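Local coordinates for protein inactive glucansucrase (Lactobacillus reuteri, PDB 5JBD) that is a member of glycosyl hydrolase family 70, with a TIM-barrel-type fold and a bound calcium ion, at residues A[549-554]-A[596-601]; A[567-572]-A[611-616]; A[507-512]-A[542-547]. One frame throughout, in Å; residues are numbered along the deposited sequence.

Contact 1 of 3, residues A[549-554]-A[596-601]; sequences QQSVAI and ILKVTV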
loop_
_atom_site.group_PDB
_atom_site.type_symbol
_atom_site.label_atom_id
_atom_site.label_comp_id
_atom_site.label_asym_id
_atom_site.label_seq_id
_atom_site.Cartn_x
_atom_site.Cartn_y
_atom_site.Cartn_z
ATOM N N GLN A 549 28.054 26.534 -24.140
ATOM C CA GLN A 549 27.124 27.632 -24.382
ATOM C C GLN A 549 26.860 27.766 -25.874
ATOM O O GLN A 549 27.790 27.639 -26.688
ATOM C CB GLN A 549 27.634 28.955 -23.796
ATOM C CG GLN A 549 26.695 30.138 -24.014
ATOM C CD GLN A 549 27.095 31.346 -23.180
ATOM O OE1 GLN A 549 28.100 32.002 -23.455
ATOM N NE2 GLN A 549 26.295 31.659 -22.174
ATOM N N GLN A 550 25.599 28.035 -26.212
ATOM C CA GLN A 550 25.147 28.142 -27.599
ATOM C C GLN A 550 23.792 28.813 -27.705
ATOM O O GLN A 550 23.055 28.909 -26.718
ATOM C CB GLN A 550 25.048 26.751 -28.234
ATOM C CG GLN A 550 23.916 25.869 -27.680
ATOM C CD GLN A 550 24.154 24.402 -27.961
ATOM O OE1 GLN A 550 23.672 23.874 -28.958
ATOM N NE2 GLN A 550 24.953 23.750 -27.115
ATOM N N SER A 551 23.462 29.230 -28.919
ATOM C CA SER A 551 22.139 29.737 -29.254
ATOM C C SER A 551 21.287 28.591 -29.826
ATOM O O SER A 551 21.826 27.702 -30.474
ATOM C CB SER A 551 22.270 30.855 -30.275
ATOM O OG SER A 551 21.012 31.434 -30.556
ATOM N N VAL A 552 19.980 28.608 -29.545
ATOM C CA VAL A 552 19.038 27.620 -30.079
ATOM C C VAL A 552 17.789 28.318 -30.599
ATOM O O VAL A 552 17.432 29.387 -30.111
ATOM C CB VAL A 552 18.632 26.567 -29.026
ATOM C CG1 VAL A 552 19.846 25.741 -28.620
ATOM C CG2 VAL A 552 18.005 27.211 -27.794
ATOM N N ALA A 553 17.116 27.678 -31.560
ATOM C CA ALA A 553 15.925 28.229 -32.197
ATOM C C ALA A 553 14.722 27.343 -31.854
ATOM O O ALA A 553 14.705 26.172 -32.229
ATOM C CB ALA A 553 16.125 28.285 -33.705
ATOM N N ILE A 554 13.747 27.906 -31.135
ATOM C CA ILE A 554 12.539 27.182 -30.699
ATOM C C ILE A 554 11.361 27.554 -31.593
ATOM O O ILE A 554 11.069 28.728 -31.762
ATOM C CB ILE A 554 12.136 27.547 -29.243
ATOM C CG1 ILE A 554 13.347 27.536 -28.309
ATOM C CG2 ILE A 554 11.027 26.617 -28.736
ATOM C CD1 ILE A 554 14.171 26.270 -28.363
ATOM N N ILE A 596 9.631 31.845 -34.512
ATOM C CA ILE A 596 10.850 31.251 -33.947
ATOM C C ILE A 596 11.368 32.106 -32.798
ATOM O O ILE A 596 11.522 33.311 -32.953
ATOM C CB ILE A 596 11.971 31.107 -35.007
ATOM C CG1 ILE A 596 11.478 30.291 -36.203
ATOM C CG2 ILE A 596 13.212 30.466 -34.395
ATOM C CD1 ILE A 596 10.921 28.918 -35.856
ATOM N N LEU A 597 11.640 31.474 -31.657
ATOM C CA LEU A 597 12.246 32.141 -30.507
ATOM C C LEU A 597 13.723 31.742 -30.362
ATOM O O LEU A 597 14.043 30.558 -30.285
ATOM C CB LEU A 597 11.479 31.789 -29.224
ATOM C CG LEU A 597 11.779 32.679 -28.018
ATOM C CD1 LEU A 597 11.201 34.068 -28.230
ATOM C CD2 LEU A 597 11.242 32.060 -26.736
ATOM N N LYS A 598 14.597 32.742 -30.289
ATOM C CA LYS A 598 16.053 32.558 -30.198
ATOM C C LYS A 598 16.489 32.662 -28.748
ATOM O O LYS A 598 16.284 33.693 -28.124
ATOM C CB LYS A 598 16.782 33.675 -31.009
ATOM C CG LYS A 598 17.140 33.317 -32.459
ATOM C CD LYS A 598 18.550 32.717 -32.534
ATOM C CE LYS A 598 18.586 31.428 -33.328
ATOM N NZ LYS A 598 19.886 30.723 -33.195
ATOM N N VAL A 599 17.129 31.624 -28.225
ATOM C CA VAL A 599 17.446 31.561 -26.800
ATOM C C VAL A 599 18.905 31.144 -26.622
ATOM O O VAL A 599 19.412 30.316 -27.384
ATOM C CB VAL A 599 16.511 30.536 -26.074
ATOM C CG1 VAL A 599 16.809 30.482 -24.583
ATOM C CG2 VAL A 599 15.037 30.888 -26.290
ATOM N N THR A 600 19.556 31.693 -25.596
ATOM C CA THR A 600 20.905 31.278 -25.202
ATOM C C THR A 600 20.899 30.323 -24.011
ATOM O O THR A 600 20.258 30.599 -22.993
ATOM C CB THR A 600 21.781 32.503 -24.853
ATOM O OG1 THR A 600 21.765 33.407 -25.948
ATOM C CG2 THR A 600 23.222 32.099 -24.566
ATOM N N VAL A 601 21.649 29.223 -24.132
ATOM C CA VAL A 601 21.660 28.145 -23.145
ATOM C C VAL A 601 23.068 27.628 -22.907
ATOM O O VAL A 601 23.933 27.782 -23.762
ATOM C CB VAL A 601 20.766 26.966 -23.603
ATOM C CG1 VAL A 601 19.318 27.432 -23.799
ATOM C CG2 VAL A 601 21.287 26.313 -24.881
HETATM O O HOH W 1 20.289 33.494 -28.474
#

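Contact 2 of 3, residues A[567-572]-A[611-616]; sequences NLIDTT and GYLGVW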
loop_
_atom_site.group_PDB
_atom_site.type_symbol
_atom_site.label_atom_id
_atom_site.label_comp_id
_atom_site.label_asym_id
_atom_site.label_seq_id
_atom_site.Cartn_x
_atom_site.Cartn_y
_atom_site.Cartn_z
ATOM N N ASN A 567 10.220 35.348 -19.641
ATOM C CA ASN A 567 11.167 34.387 -19.098
ATOM C C ASN A 567 10.650 33.915 -17.737
ATOM O O ASN A 567 11.003 34.470 -16.688
ATOM C CB ASN A 567 12.540 35.067 -18.958
ATOM C CG ASN A 567 13.662 34.095 -18.662
ATOM O OD1 ASN A 567 13.437 32.941 -18.343
ATOM N ND2 ASN A 567 14.904 34.580 -18.773
ATOM N N LEU A 568 9.817 32.882 -17.755
ATOM C CA LEU A 568 9.194 32.379 -16.524
ATOM C C LEU A 568 10.203 31.768 -15.559
ATOM O O LEU A 568 10.187 32.071 -14.361
ATOM C CB LEU A 568 8.129 31.336 -16.844
ATOM C CG LEU A 568 7.241 30.912 -15.659
ATOM C CD1 LEU A 568 6.149 31.942 -15.435
ATOM C CD2 LEU A 568 6.626 29.554 -15.922
ATOM N N ILE A 569 11.032 30.866 -16.069
ATOM C CA ILE A 569 12.116 30.255 -15.297
ATOM C C ILE A 569 13.355 30.192 -16.183
ATOM O O ILE A 569 13.262 29.781 -17.331
ATOM C CB ILE A 569 11.783 28.816 -14.841
ATOM C CG1 ILE A 569 10.498 28.790 -14.000
ATOM C CG2 ILE A 569 12.957 28.213 -14.059
ATOM C CD1 ILE A 569 10.044 27.400 -13.604
ATOM N N ASP A 570 14.507 30.562 -15.626
ATOM C CA ASP A 570 15.803 30.415 -16.293
ATOM C C ASP A 570 16.811 29.906 -15.257
ATOM O O ASP A 570 16.581 30.021 -14.047
ATOM C CB ASP A 570 16.250 31.754 -16.906
ATOM C CG ASP A 570 17.169 31.595 -18.141
ATOM O OD1 ASP A 570 17.735 30.505 -18.374
ATOM O OD2 ASP A 570 17.343 32.597 -18.871
ATOM N N THR A 571 17.911 29.330 -15.733
ATOM C CA THR A 571 18.934 28.748 -14.858
ATOM C C THR A 571 20.071 29.757 -14.613
ATOM O O THR A 571 20.480 30.466 -15.536
ATOM C CB THR A 571 19.473 27.428 -15.453
ATOM O OG1 THR A 571 18.375 26.538 -15.718
ATOM C CG2 THR A 571 20.429 26.746 -14.518
ATOM N N THR A 572 20.573 29.788 -13.371
ATOM C CA THR A 572 21.750 30.594 -12.972
ATOM C C THR A 572 22.819 29.669 -12.398
ATOM O O THR A 572 22.561 28.487 -12.164
ATOM C CB THR A 572 21.399 31.635 -11.882
ATOM O OG1 THR A 572 21.056 30.951 -10.670
ATOM C CG2 THR A 572 20.249 32.530 -12.323
ATOM N N GLY A 611 22.483 20.296 -15.854
ATOM C CA GLY A 611 22.114 20.448 -17.262
ATOM C C GLY A 611 21.556 21.847 -17.487
ATOM O O GLY A 611 22.238 22.836 -17.201
ATOM N N TYR A 612 20.313 21.936 -17.953
ATOM C CA TYR A 612 19.670 23.237 -18.170
ATOM C C TYR A 612 18.170 23.149 -17.985
ATOM O O TYR A 612 17.563 22.124 -18.322
ATOM C CB TYR A 612 19.972 23.761 -19.576
ATOM C CG TYR A 612 19.387 25.151 -19.851
ATOM C CD1 TYR A 612 19.980 26.300 -19.324
ATOM C CD2 TYR A 612 18.211 25.304 -20.606
ATOM C CE1 TYR A 612 19.436 27.562 -19.548
ATOM C CE2 TYR A 612 17.662 26.558 -20.836
ATOM C CZ TYR A 612 18.281 27.685 -20.315
ATOM O OH TYR A 612 17.736 28.934 -20.555
ATOM N N LEU A 613 17.574 24.243 -17.492
ATOM C CA LEU A 613 16.115 24.416 -17.455
ATOM C C LEU A 613 15.744 25.829 -17.877
ATOM O O LEU A 613 16.285 26.808 -17.343
ATOM C CB LEU A 613 15.536 24.123 -16.050
ATOM C CG LEU A 613 14.011 24.323 -15.892
ATOM C CD1 LEU A 613 13.216 23.450 -16.873
ATOM C CD2 LEU A 613 13.573 24.066 -14.457
ATOM N N GLY A 614 14.819 25.936 -18.833
ATOM C CA GLY A 614 14.230 27.221 -19.206
ATOM C C GLY A 614 12.754 27.067 -19.539
ATOM O O GLY A 614 12.372 26.082 -20.160
ATOM N N VAL A 615 11.931 28.043 -19.157
ATOM C CA VAL A 615 10.507 28.031 -19.493
ATOM C C VAL A 615 10.026 29.410 -19.955
ATOM O O VAL A 615 10.279 30.428 -19.262
ATOM C CB VAL A 615 9.660 27.548 -18.296
ATOM C CG1 VAL A 615 8.187 27.416 -18.709
ATOM C CG2 VAL A 615 10.202 26.228 -17.776
ATOM N N TRP A 616 9.327 29.436 -21.094
ATOM C CA TRP A 616 8.821 30.679 -21.714
ATOM C C TRP A 616 7.315 30.620 -21.894
ATOM O O TRP A 616 6.793 29.601 -22.361
ATOM C CB TRP A 616 9.473 30.908 -23.090
ATOM C CG TRP A 616 10.958 31.092 -22.969
ATOM C CD1 TRP A 616 11.906 30.125 -23.007
ATOM C CD2 TRP A 616 11.641 32.317 -22.712
ATOM N NE1 TRP A 616 13.152 30.671 -22.812
ATOM C CE2 TRP A 616 13.017 32.020 -22.627
ATOM C CE3 TRP A 616 11.220 33.650 -22.543
ATOM C CZ2 TRP A 616 13.984 33.000 -22.384
ATOM C CZ3 TRP A 616 12.189 34.631 -22.303
ATOM C CH2 TRP A 616 13.553 34.295 -22.218
#

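Contact 3 of 3, residues A[507-512]-A[542-547]; sequences NNNLLA and GNDSNM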
loop_
_atom_site.group_PDB
_atom_site.type_symbol
_atom_site.label_atom_id
_atom_site.label_comp_id
_atom_site.label_asym_id
_atom_site.label_seq_id
_atom_site.Cartn_x
_atom_site.Cartn_y
_atom_site.Cartn_z
ATOM N N ASN A 507 20.122 19.620 -29.505
ATOM C CA ASN A 507 21.437 19.009 -29.693
ATOM C C ASN A 507 21.332 17.645 -29.043
ATOM O O ASN A 507 20.236 17.275 -28.654
ATOM C CB ASN A 507 22.578 19.900 -29.133
ATOM C CG ASN A 507 22.488 20.122 -27.621
ATOM O OD1 ASN A 507 22.186 19.205 -26.858
ATOM N ND2 ASN A 507 22.762 21.353 -27.188
ATOM N N ASN A 508 22.426 16.901 -28.887
ATOM C CA ASN A 508 22.307 15.513 -28.423
ATOM C C ASN A 508 21.788 15.368 -26.985
ATOM O O ASN A 508 21.268 14.307 -26.637
ATOM C CB ASN A 508 23.631 14.744 -28.573
ATOM C CG ASN A 508 23.446 13.219 -28.503
ATOM O OD1 ASN A 508 22.451 12.664 -29.006
ATOM N ND2 ASN A 508 24.384 12.540 -27.839
ATOM N N ASN A 509 21.900 16.426 -26.175
ATOM C CA ASN A 509 21.492 16.372 -24.771
ATOM C C ASN A 509 20.496 17.447 -24.336
ATOM O O ASN A 509 20.301 17.637 -23.141
ATOM C CB ASN A 509 22.745 16.437 -23.888
ATOM C CG ASN A 509 23.763 15.384 -24.263
ATOM O OD1 ASN A 509 23.476 14.190 -24.230
ATOM N ND2 ASN A 509 24.935 15.819 -24.679
ATOM N N LEU A 510 19.823 18.101 -25.285
ATOM C CA LEU A 510 18.906 19.199 -24.972
ATOM C C LEU A 510 17.679 19.110 -25.863
ATOM O O LEU A 510 17.819 18.939 -27.073
ATOM C CB LEU A 510 19.613 20.535 -25.200
ATOM C CG LEU A 510 18.821 21.848 -25.025
ATOM C CD1 LEU A 510 18.626 22.172 -23.552
ATOM C CD2 LEU A 510 19.562 22.976 -25.708
ATOM N N LEU A 511 16.484 19.250 -25.276
ATOM C CA LEU A 511 15.270 19.328 -26.078
ATOM C C LEU A 511 14.379 20.503 -25.720
ATOM O O LEU A 511 14.509 21.091 -24.637
ATOM C CB LEU A 511 14.516 18.007 -26.016
ATOM C CG LEU A 511 13.752 17.567 -24.768
ATOM C CD1 LEU A 511 12.477 18.376 -24.533
ATOM C CD2 LEU A 511 13.401 16.093 -24.921
ATOM N N ALA A 512 13.486 20.825 -26.656
ATOM C CA ALA A 512 12.419 21.812 -26.490
ATOM C C ALA A 512 11.083 21.089 -26.579
ATOM O O ALA A 512 10.835 20.329 -27.540
ATOM C CB ALA A 512 12.519 22.892 -27.561
ATOM N N GLY A 542 17.856 20.292 -20.596
ATOM C CA GLY A 542 19.106 19.582 -20.921
ATOM C C GLY A 542 19.621 18.794 -19.732
ATOM O O GLY A 542 19.365 19.178 -18.590
ATOM N N ASN A 543 20.289 17.666 -19.989
ATOM C CA ASN A 543 20.783 16.793 -18.912
ATOM C C ASN A 543 22.312 16.611 -18.928
ATOM O O ASN A 543 22.825 15.646 -18.359
ATOM C CB ASN A 543 20.071 15.430 -18.943
ATOM C CG ASN A 543 20.510 14.539 -20.100
ATOM O OD1 ASN A 543 21.141 14.992 -21.046
ATOM N ND2 ASN A 543 20.182 13.246 -20.004
ATOM N N ASP A 544 23.026 17.526 -19.576
ATOM C CA ASP A 544 24.502 17.517 -19.596
ATOM C C ASP A 544 24.990 18.798 -18.924
ATOM O O ASP A 544 24.887 19.892 -19.482
ATOM C CB ASP A 544 25.033 17.392 -21.036
ATOM C CG ASP A 544 26.554 17.552 -21.139
ATOM O OD1 ASP A 544 27.271 17.480 -20.119
ATOM O OD2 ASP A 544 27.034 17.748 -22.263
ATOM N N SER A 545 25.532 18.641 -17.716
ATOM C CA SER A 545 25.974 19.765 -16.897
ATOM C C SER A 545 27.213 20.488 -17.443
ATOM O O SER A 545 27.534 21.575 -16.978
ATOM C CB SER A 545 26.236 19.278 -15.464
ATOM O OG SER A 545 27.247 18.278 -15.429
ATOM N N ASN A 546 27.889 19.885 -18.427
ATOM C CA ASN A 546 29.028 20.490 -19.116
ATOM C C ASN A 546 28.706 21.028 -20.523
ATOM O O ASN A 546 29.612 21.438 -21.250
ATOM C CB ASN A 546 30.178 19.468 -19.201
ATOM C CG ASN A 546 30.631 18.985 -17.830
ATOM O OD1 ASN A 546 30.693 17.791 -17.570
ATOM N ND2 ASN A 546 30.921 19.921 -16.943
ATOM N N MET A 547 27.422 21.054 -20.894
ATOM C CA MET A 547 26.994 21.495 -22.220
ATOM C C MET A 547 27.579 22.858 -22.550
ATOM O O MET A 547 27.495 23.787 -21.746
ATOM C CB MET A 547 25.458 21.543 -22.311
ATOM C CG MET A 547 24.904 21.912 -23.681
ATOM S SD MET A 547 23.103 21.899 -23.715
ATOM C CE MET A 547 22.765 23.416 -22.813
#

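Contact 1 of 3, residues A[549-554]-A[596-601]
Val552 and Val599 meet at the middle of this antiparallel ladder, where Val552 CG2 lies 4.0 Å from Val599 CB. The first torsion of Val552 (chi1 -65°) puts CG1 anti to the carbonyl carbon, which leaves CG2 between the backbone N and the carbonyl carbon and close to Val599 O. The other methyl, CG1, reaches Val601 CG2 at 4.0 Å, and the side chains of Val552 and Val601 cross at about a right angle. Ile554 CB and Leu597 CB are 4.3 Å apart. Val552, Ile554, Leu597, Val599 and Val601 make up the buried face, and the aliphatic part of the partly exposed Gln550, whose CG touches Val601 CG2, lies at its edge.

Six backbone hydrogen bonds tie the strands in pairs at Gln550 with Val601, Val552 with Val599 and Ile554 with Leu597. The straightest runs from Ile554 N to Leu597 O, 2.8 Å with 175° at the hydrogen. Between these pairs, CA-H groups such as that of Ser551 approach the same carbonyl oxygens.

The opposite face carries Ser551, Ala553, Lys598 and Thr600 and is more exposed; Ile596 CG2 closes against Ala553 CB (3.7 Å), which also touches Lys598 CE. Lys598, bent at its second and third torsions, folds back over the neighbouring strand and gives a hydrogen bond from NZ to Ser551 OG (3.0 Å). A water joins Ser551 OG to Thr600 OG1, lying 2.9 Å from the latter. At the end of the ladder, Gln549 NE2 passes Thr600 CG2 and is bound by Glu584.

The amphipathic pair is a two-stranded antiparallel sheet laid with its valine, leucine and isoleucine face on strands 510-515, 537-542 and 612-618, consistent with the beta-rich C domain of family 70 enzymes.

Contact 2 of 3, residues A[567-572]-A[611-616]
Asn567 lies against the indole of Trp616. Its CA is over one face of the ring, 3.4 Å from Trp616 CZ3, while Asn567 CB and CG continue over CH2. The amide plane is turned only 25° from the ring. Asn567 CG stands anti to its backbone N (chi1 -169°), which puts it over CH2, and OD1 lies above the same face, offset toward the rim.

The backbone pairing is interrupted by a classic beta bulge. Leu568 and Ile569 both face Val615, and their two N-H groups share its carbonyl oxygen through weak hydrogen bonds, of which that from Leu568 N is short (2.9 Å) but bent to 126°. The return bond, Val615 N to Ile569 O, is stronger.

Apolar contacts follow the bulge. Leu568 CD2 lies beside Val615 CG1 (3.8 Å), the two side chains pointing the same way. Ile569 CB is 4.2 Å from Val615 CG2, and Ile569 CG2 reaches Leu613 CD2 at 4.2 Å.

Polar side chains form a second group, with Asn567 reaching Asp570 across the bulge. Thr571 OG1 gives its proton to Leu613 O at 2.7 Å, in the carbonyl plane and on a lone pair. Asp570 turns its end back towards the other strand: OD1 accepts from the backbone N of Thr571 and lies 2.7 Å from Tyr612 OH, a weak and unsettled bond, with carboxylate and ring planes perpendicular. Asp570 OD2 receives Asn567 ND2 (3.1 Å) on its anti side. OD2 also accepts from Ser583 OG and Asn585 ND2, so this buried carboxylate is gripped by several donors.

Helix 483-496 packs against Leu568 and Ile569, strand 596-605 against Tyr612 and Trp616, and strand 576-577 against Ile569 and Thr571, while strand 537-542 pairs with the far edge of strand 612-618.

Contact 3 of 3, residues A[507-512]-A[542-547]
A sulfur acceptor sets this contact apart: Asn507 ND2 directs an N-H at Met547 SD, 3.5 Å away and nearly straight at 169°, in a weak hydrogen bond. The same nitrogen makes a second weak bond, to Gln550. Met547 is extended as far as SD (chi2 178°) and bends only at CE, and its sulfur also lies 4.0 Å from Leu510 CB. Asn507 is held from its other branch, since OD1 accepts from Asn509 N at 2.9 Å and closes an Asx turn within the type I turn from Asn507 to Leu510.

That turn joins strands 501-505 and 510-515 of an antiparallel sheet, consistent with the beta-rich C domain of family 70 proteins, and the contact marks where strand 510-515 begins its pairing with the end of strand 537-542. Leu510 and Gly542 face each other as a non-hydrogen-bonded pair with their CA atoms only 4.1 Å apart, and Leu510 CD1 rests 3.6 Å from Gly542 N. Next to them, Asn543 N donates to Asn509 O at 3.2 Å. Asn509 CB packs against Asp544 CB, 3.8 Å away. Asp544 OD1 in turn accepts from Asn546 N, an Asx turn inside the type I turn that leads to Met547.

The three contacts lie about 12 to 13 Å apart, centre to centre, in one beta-rich region well away from the centre of the chain. Contact 3 closes before the other two open, whereas contacts 1 and 2 interlace: strand 550-555 is followed by strand 564-571, then strand 596-605 by strand 612-618. Contacts 2 and 3 both reach one antiparallel sheet, where Gly542 N and Tyr612 O are probably hydrogen-bonded. Contact 1 is a separate pair of strands packed over it, with Val601 touching Tyr612 on one hand and Leu510 and Met547 on the other. A stretch of about 110 residues folds into one compact beta-rich region.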